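Local coordinates for phosphatase YwpJ (Bacillus subtilis, PDB 1NRW), which removes phosphate in vitro from phosphorylated five- and six-carbon sugars and nucleoside monophosphates and, less readily, from flavin mononucleotide, with magnesium as cofactor, at residues 15-18 / 19-23; 125-128 / 129-133. All coordinates share one frame; numbering follows the deposited sequence.

Interaction 1: residues 15-18 / 19-23; sequences LLNS and KHQVS
With chi1 at 63°, Asn17 tucks its CG between its own backbone N and carbonyl carbon, which turns the amide inward over Lys19 and Gln21; Gln21, its CG beside the backbone N (chi1 -51°), sends an extended chain to meet it. Asn17 OD1 then accepts two backbone N-H groups, from Lys19 N at 2.8 Å and from Gln21 N at 2.9 Å, which arrive from opposite faces of the amide plane. The other end of the amide is used as well: Asn17 ND2 donates to Gln21 OE1 at 3.0 Å in an almost straight bond, the acceptor lying in the plane of the Asn17 amide. A short side chain with both an acceptor and a donor suits this place, because it pins the type I beta turn from Asn17 to His20, which His20 N closes onto Asn17 O at 2.9 Å. Asn17 N returns a bond to Gln21 O, and a water links that oxygen to Leu15 O and Ser23 N. On the apolar side, in one of two conformers of His20, Leu16 CD1 sits over a face of the His20 ring, 4.1 Å from its centroid, a CH-pi contact, while Leu16 CD2 packs on Val22 CG2. The turn thus joins helix 11-15 to helix 24-35, with helix 48-55 covering Leu16 and Val22 through Ile54, and helix 138-150 supplying Gln148 to His20 ND1.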
ATOM      1  N   LEU A  15      -4.016   1.273   9.660  1.00 10.98           N
ATOM      2  CA  LEU A  15      -3.467   0.594  10.833  1.00 11.54           C
ATOM      3  C   LEU A  15      -2.476   1.529  11.526  1.00 12.62           C
ATOM      4  O   LEU A  15      -2.401   1.582  12.758  1.00 13.63           O
ATOM      5  CB  LEU A  15      -2.742  -0.698  10.437  1.00 12.26           C
ATOM      6  CG  LEU A  15      -2.137  -1.491  11.605  1.00 11.52           C
ATOM      7  CD1 LEU A  15      -3.261  -2.008  12.505  1.00 12.98           C
ATOM      8  CD2 LEU A  15      -1.304  -2.654  11.070  1.00 13.25           C
ATOM      9  N   LEU A  16      -1.705   2.263  10.731  1.00 11.38           N
ATOM     10  CA  LEU A  16      -0.726   3.187  11.294  1.00 13.34           C
ATOM     11  C   LEU A  16      -1.342   4.541  11.609  1.00 13.26           C
ATOM     12  O   LEU A  16      -2.181   5.039  10.855  1.00 12.89           O
ATOM     13  CB  LEU A  16       0.428   3.394  10.311  1.00 13.85           C
ATOM     14  CG  LEU A  16       1.195   2.124   9.918  1.00 13.98           C
ATOM     15  CD1 LEU A  16       2.246   2.471   8.881  1.00 14.30           C
ATOM     16  CD2 LEU A  16       1.847   1.496  11.144  1.00 16.54           C
ATOM     17  N   ASN A  17      -0.931   5.137  12.727  1.00 12.35           N
ATOM     18  CA  ASN A  17      -1.426   6.460  13.066  1.00 12.55           C
ATOM     19  C   ASN A  17      -0.555   7.482  12.336  1.00 13.04           C
ATOM     20  O   ASN A  17       0.294   7.106  11.517  1.00 13.11           O
ATOM     21  CB  ASN A  17      -1.418   6.698  14.587  1.00 14.42           C
ATOM     22  CG  ASN A  17      -0.029   6.665  15.202  1.00 12.19           C
ATOM     23  OD1 ASN A  17       0.992   6.713  14.514  1.00 12.48           O
ATOM     24  ND2 ASN A  17       0.009   6.613  16.533  1.00 14.92           N
ATOM     25  N   SER A  18      -0.752   8.763  12.630  1.00 12.79           N
ATOM     26  CA  SER A  18      -0.007   9.823  11.957  1.00 14.17           C
ATOM     27  C   SER A  18       1.485   9.875  12.294  1.00 14.74           C
ATOM     28  O   SER A  18       2.237  10.653  11.699  1.00 15.30           O
ATOM     29  CB  SER A  18      -0.672  11.181  12.220  1.00 13.96           C
ATOM     30  OG  SER A  18      -0.723  11.475  13.604  1.00 17.16           O
ATOM     31  N   LYS A  19       1.910   9.054  13.246  1.00 15.02           N
ATOM     32  CA  LYS A  19       3.321   8.976  13.615  1.00 18.10           C
ATOM     33  C   LYS A  19       3.877   7.634  13.155  1.00 19.14           C
ATOM     34  O   LYS A  19       4.983   7.235  13.527  1.00 20.66           O
ATOM     35  CB  LYS A  19       3.488   9.144  15.127  1.00 17.92           C
ATOM     36  CG  LYS A  19       3.303  10.587  15.567  1.00 21.70           C
ATOM     37  CD  LYS A  19       3.612  10.798  17.043  1.00 24.39           C
ATOM     38  CE  LYS A  19       2.518  10.255  17.938  1.00 25.70           C
ATOM     39  NZ  LYS A  19       2.715  10.701  19.353  1.00 28.14           N
ATOM     40  N   HIS A  20       3.083   6.958  12.326  0.50 19.08           N
ATOM     41  CA  HIS A  20       3.399   5.643  11.780  0.50 19.04           C
ATOM     42  C   HIS A  20       3.705   4.579  12.821  0.50 18.85           C
ATOM     43  O   HIS A  20       4.584   3.733  12.644  0.50 17.99           O
ATOM     44  CB  HIS A  20       4.529   5.725  10.747  0.50 21.14           C
ATOM     45  CG  HIS A  20       4.046   6.046   9.366  0.50 21.55           C
ATOM     46  ND1 HIS A  20       4.821   5.858   8.242  0.50 21.58           N
ATOM     47  CD2 HIS A  20       2.864   6.543   8.928  0.50 21.52           C
ATOM     48  CE1 HIS A  20       4.138   6.223   7.172  0.50 23.35           C
ATOM     49  NE2 HIS A  20       2.947   6.644   7.561  0.50 21.51           N
ATOM     50  N   GLN A  21       2.953   4.628  13.912  1.00 17.43           N
ATOM     51  CA  GLN A  21       3.084   3.658  14.980  1.00 15.80           C
ATOM     52  C   GLN A  21       1.844   2.781  14.906  1.00 14.99           C
ATOM     53  O   GLN A  21       0.834   3.169  14.308  1.00 13.88           O
ATOM     54  CB  GLN A  21       3.073   4.351  16.346  1.00 16.86           C
ATOM     55  CG  GLN A  21       4.036   5.508  16.496  1.00 15.74           C
ATOM     56  CD  GLN A  21       3.729   6.340  17.728  1.00 15.37           C
ATOM     57  OE1 GLN A  21       2.565   6.572  18.058  1.00 16.20           O
ATOM     58  NE2 GLN A  21       4.773   6.812  18.402  1.00 17.91           N
ATOM     59  N   VAL A  22       1.934   1.595  15.492  1.00 14.90           N
ATOM     60  CA  VAL A  22       0.784   0.718  15.608  1.00 13.08           C
ATOM     61  C   VAL A  22       0.465   0.933  17.086  1.00 13.38           C
ATOM     62  O   VAL A  22       1.264   0.575  17.956  1.00 13.65           O
ATOM     63  CB  VAL A  22       1.132  -0.762  15.375  1.00 14.95           C
ATOM     64  CG1 VAL A  22      -0.094  -1.619  15.673  1.00 13.09           C
ATOM     65  CG2 VAL A  22       1.594  -0.974  13.934  1.00 14.11           C
ATOM     66  N   SER A  23      -0.676   1.549  17.372  1.00 13.52           N
ATOM     67  CA  SER A  23      -1.046   1.835  18.756  1.00 13.70           C
ATOM     68  C   SER A  23      -1.246   0.574  19.579  1.00 14.09           C
ATOM     69  O   SER A  23      -1.462  -0.509  19.034  1.00 14.45           O
ATOM     70  CB  SER A  23      -2.329   2.665  18.802  1.00 14.16           C
ATOM     71  OG  SER A  23      -3.443   1.909  18.361  1.00 13.77           O
TER
HETATM   72  O   HOH W   1      -2.114   2.823  15.249  1.00 14.97           O

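Interaction 2: residues 125-128 / 129-133; sequences ELDR and FRSAN
Asp127 O accepts two bonds from Ser131: the hydroxyl OG donates to it at 2.7 Å and the backbone N at 2.9 Å, from opposite faces of the carbonyl plane. This is the i to i+4 pattern of an alpha-helix with a serine folded back onto its own turn, near the C-terminal end of helix 118-132. Ser131 OG lies beside its backbone N (chi1 -64°), a position from which a short hydroxyl reaches the carbonyl one turn earlier. OG also accepts from Glu205 N, tying the helix to a neighbouring loop, and Asp127 turns its carboxylate to His206. With an alanine at Ser131, Glu205 N is likely to lose its acceptor, and Asp127 O would keep just the backbone bond, weakening the tie between helix and loop. On another side of the helix, Arg128 is extended from CG to NE, and NE forms a salt bridge with Glu125 OE1 at 3.0 Å in one of two conformers of the acid, meeting the carboxylate from above its plane. Glu125 OE2 pairs with Arg46, so one acid serves two arginines and probably offsets part of their charge. Leu126 and Arg130 share a further side, where the aliphatic part of Arg130 passes obliquely across the leucine, Arg130 CD 4.0 Å from Leu126 CG. Phe129 gives the helix a broad apolar surface against Ala144 and Ala145 of helix 138-150, and its ring brings CD1 to 3.4 Å from Glu125 O, which lies at the ring edge, near its plane.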
ATOM      1  N   GLU A 125       7.525  10.527   0.812  0.50 14.17           N
ATOM      2  CA  GLU A 125       6.966   9.983   2.041  0.50 14.07           C
ATOM      3  C   GLU A 125       6.115  10.998   2.791  0.50 14.78           C
ATOM      4  O   GLU A 125       5.030  10.672   3.273  0.50 14.50           O
ATOM      5  CB  GLU A 125       8.089   9.463   2.926  0.50 15.27           C
ATOM      6  CG  GLU A 125       8.797   8.272   2.313  0.50 16.28           C
ATOM      7  CD  GLU A 125       7.857   7.101   2.057  0.50 16.78           C
ATOM      8  OE1 GLU A 125       7.696   6.693   0.882  0.50 11.93           O
ATOM      9  OE2 GLU A 125       7.282   6.588   3.038  0.50 20.37           O
ATOM     10  N   LEU A 126       6.602  12.231   2.890  1.00 14.77           N
ATOM     11  CA  LEU A 126       5.844  13.272   3.569  1.00 15.80           C
ATOM     12  C   LEU A 126       4.477  13.437   2.902  1.00 14.67           C
ATOM     13  O   LEU A 126       3.480  13.695   3.573  1.00 14.59           O
ATOM     14  CB  LEU A 126       6.611  14.598   3.526  1.00 18.43           C
ATOM     15  CG  LEU A 126       6.132  15.699   4.477  1.00 24.00           C
ATOM     16  CD1 LEU A 126       6.211  15.213   5.923  1.00 24.20           C
ATOM     17  CD2 LEU A 126       7.004  16.934   4.285  1.00 24.36           C
ATOM     18  N   ASP A 127       4.430  13.287   1.581  1.00 14.74           N
ATOM     19  CA  ASP A 127       3.162  13.411   0.865  1.00 14.97           C
ATOM     20  C   ASP A 127       2.202  12.304   1.324  1.00 15.11           C
ATOM     21  O   ASP A 127       0.996  12.527   1.433  1.00 14.28           O
ATOM     22  CB  ASP A 127       3.396  13.328  -0.650  1.00 15.33           C
ATOM     23  CG  ASP A 127       2.105  13.452  -1.456  1.00 19.71           C
ATOM     24  OD1 ASP A 127       1.334  14.408  -1.219  1.00 18.81           O
ATOM     25  OD2 ASP A 127       1.866  12.598  -2.336  1.00 15.98           O
ATOM     26  N   ARG A 128       2.738  11.114   1.591  1.00 15.81           N
ATOM     27  CA  ARG A 128       1.908  10.005   2.068  1.00 16.68           C
ATOM     28  C   ARG A 128       1.294  10.382   3.419  1.00 17.81           C
ATOM     29  O   ARG A 128       0.087  10.237   3.620  1.00 18.28           O
ATOM     30  CB  ARG A 128       2.740   8.734   2.263  1.00 17.69           C
ATOM     31  CG  ARG A 128       3.263   8.051   1.008  1.00 18.90           C
ATOM     32  CD  ARG A 128       4.144   6.887   1.468  1.00 18.75           C
ATOM     33  NE  ARG A 128       4.751   6.090   0.403  1.00 17.65           N
ATOM     34  CZ  ARG A 128       4.137   5.106  -0.250  1.00 19.88           C
ATOM     35  NH1 ARG A 128       2.880   4.791   0.033  1.00 18.53           N
ATOM     36  NH2 ARG A 128       4.803   4.399  -1.154  1.00 15.28           N
ATOM     37  N   PHE A 129       2.140  10.846   4.339  1.00 16.19           N
ATOM     38  CA  PHE A 129       1.715  11.248   5.681  1.00 18.22           C
ATOM     39  C   PHE A 129       0.646  12.336   5.622  1.00 17.20           C
ATOM     40  O   PHE A 129      -0.413  12.214   6.230  1.00 16.55           O
ATOM     41  CB  PHE A 129       2.894  11.806   6.496  1.00 18.04           C
ATOM     42  CG  PHE A 129       3.712  10.767   7.224  1.00 20.20           C
ATOM     43  CD1 PHE A 129       4.707  10.045   6.566  1.00 20.47           C
ATOM     44  CD2 PHE A 129       3.523  10.557   8.594  1.00 20.27           C
ATOM     45  CE1 PHE A 129       5.507   9.135   7.255  1.00 20.39           C
ATOM     46  CE2 PHE A 129       4.319   9.645   9.301  1.00 20.81           C
ATOM     47  CZ  PHE A 129       5.314   8.934   8.630  1.00 21.51           C
ATOM     48  N   ARG A 130       0.940  13.413   4.899  1.00 17.60           N
ATOM     49  CA  ARG A 130       0.014  14.536   4.789  1.00 17.76           C
ATOM     50  C   ARG A 130      -1.310  14.201   4.116  1.00 17.08           C
ATOM     51  O   ARG A 130      -2.349  14.752   4.473  1.00 16.96           O
ATOM     52  CB  ARG A 130       0.684  15.697   4.045  1.00 19.52           C
ATOM     53  CG  ARG A 130       1.930  16.220   4.742  1.00 27.49           C
ATOM     54  CD  ARG A 130       2.569  17.367   3.974  1.00 32.84           C
ATOM     55  NE  ARG A 130       1.706  18.541   3.928  1.00 38.06           N
ATOM     56  CZ  ARG A 130       2.046  19.695   3.363  1.00 41.26           C
ATOM     57  NH1 ARG A 130       3.234  19.831   2.790  1.00 42.08           N
ATOM     58  NH2 ARG A 130       1.199  20.717   3.379  1.00 43.31           N
ATOM     59  N   SER A 131      -1.278  13.305   3.138  1.00 15.39           N
ATOM     60  CA  SER A 131      -2.501  12.937   2.438  1.00 14.87           C
ATOM     61  C   SER A 131      -3.423  12.125   3.335  1.00 14.63           C
ATOM     62  O   SER A 131      -4.644  12.273   3.277  1.00 15.53           O
ATOM     63  CB  SER A 131      -2.167  12.140   1.173  1.00 14.78           C
ATOM     64  OG  SER A 131      -1.441  12.948   0.261  1.00 16.69           O
ATOM     65  N   ALA A 132      -2.830  11.276   4.168  1.00 15.65           N
ATOM     66  CA  ALA A 132      -3.592  10.429   5.079  1.00 16.38           C
ATOM     67  C   ALA A 132      -4.180  11.240   6.226  1.00 16.59           C
ATOM     68  O   ALA A 132      -5.312  11.000   6.647  1.00 14.11           O
ATOM     69  CB  ALA A 132      -2.702   9.327   5.633  1.00 16.81           C
ATOM     70  N   ASN A 133      -3.407  12.205   6.716  1.00 15.73           N
ATOM     71  CA  ASN A 133      -3.832  13.043   7.833  1.00 15.88           C
ATOM     72  C   ASN A 133      -3.584  14.522   7.550  1.00 18.08           C
ATOM     73  O   ASN A 133      -2.671  15.131   8.113  1.00 16.46           O
ATOM     74  CB  ASN A 133      -3.094  12.631   9.111  1.00 16.64           C
ATOM     75  CG  ASN A 133      -3.490  11.244   9.595  1.00 15.67           C
ATOM     76  OD1 ASN A 133      -2.803  10.260   9.333  1.00 15.73           O
ATOM     77  ND2 ASN A 133      -4.615  11.165  10.305  1.00 17.11           N
TER

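In the fold
Interactions 1 and 2 have centres about 12 Å apart and meet directly through stacked rings of His20 and Phe129, where His20 ND1 comes to 3.1 Å from Phe129 CZ. Ser18 extends the junction, its O lying 3.3 Å from Phe129 CE2. The turn at 15-23 follows the segment bearing Asp10, the probable nucleophile, and Asp12; both bind the calcium ion seen here, presumably in the magnesium site. The helix end, residues 125-132, approaches the same site from elsewhere in the chain: the side chain of Ala132 is about 6 Å from the calcium and that of His20 about 8 Å. Arg128 NH1 makes a long, weak ion pair with a phosphate ion probably from the crystallisation liquor.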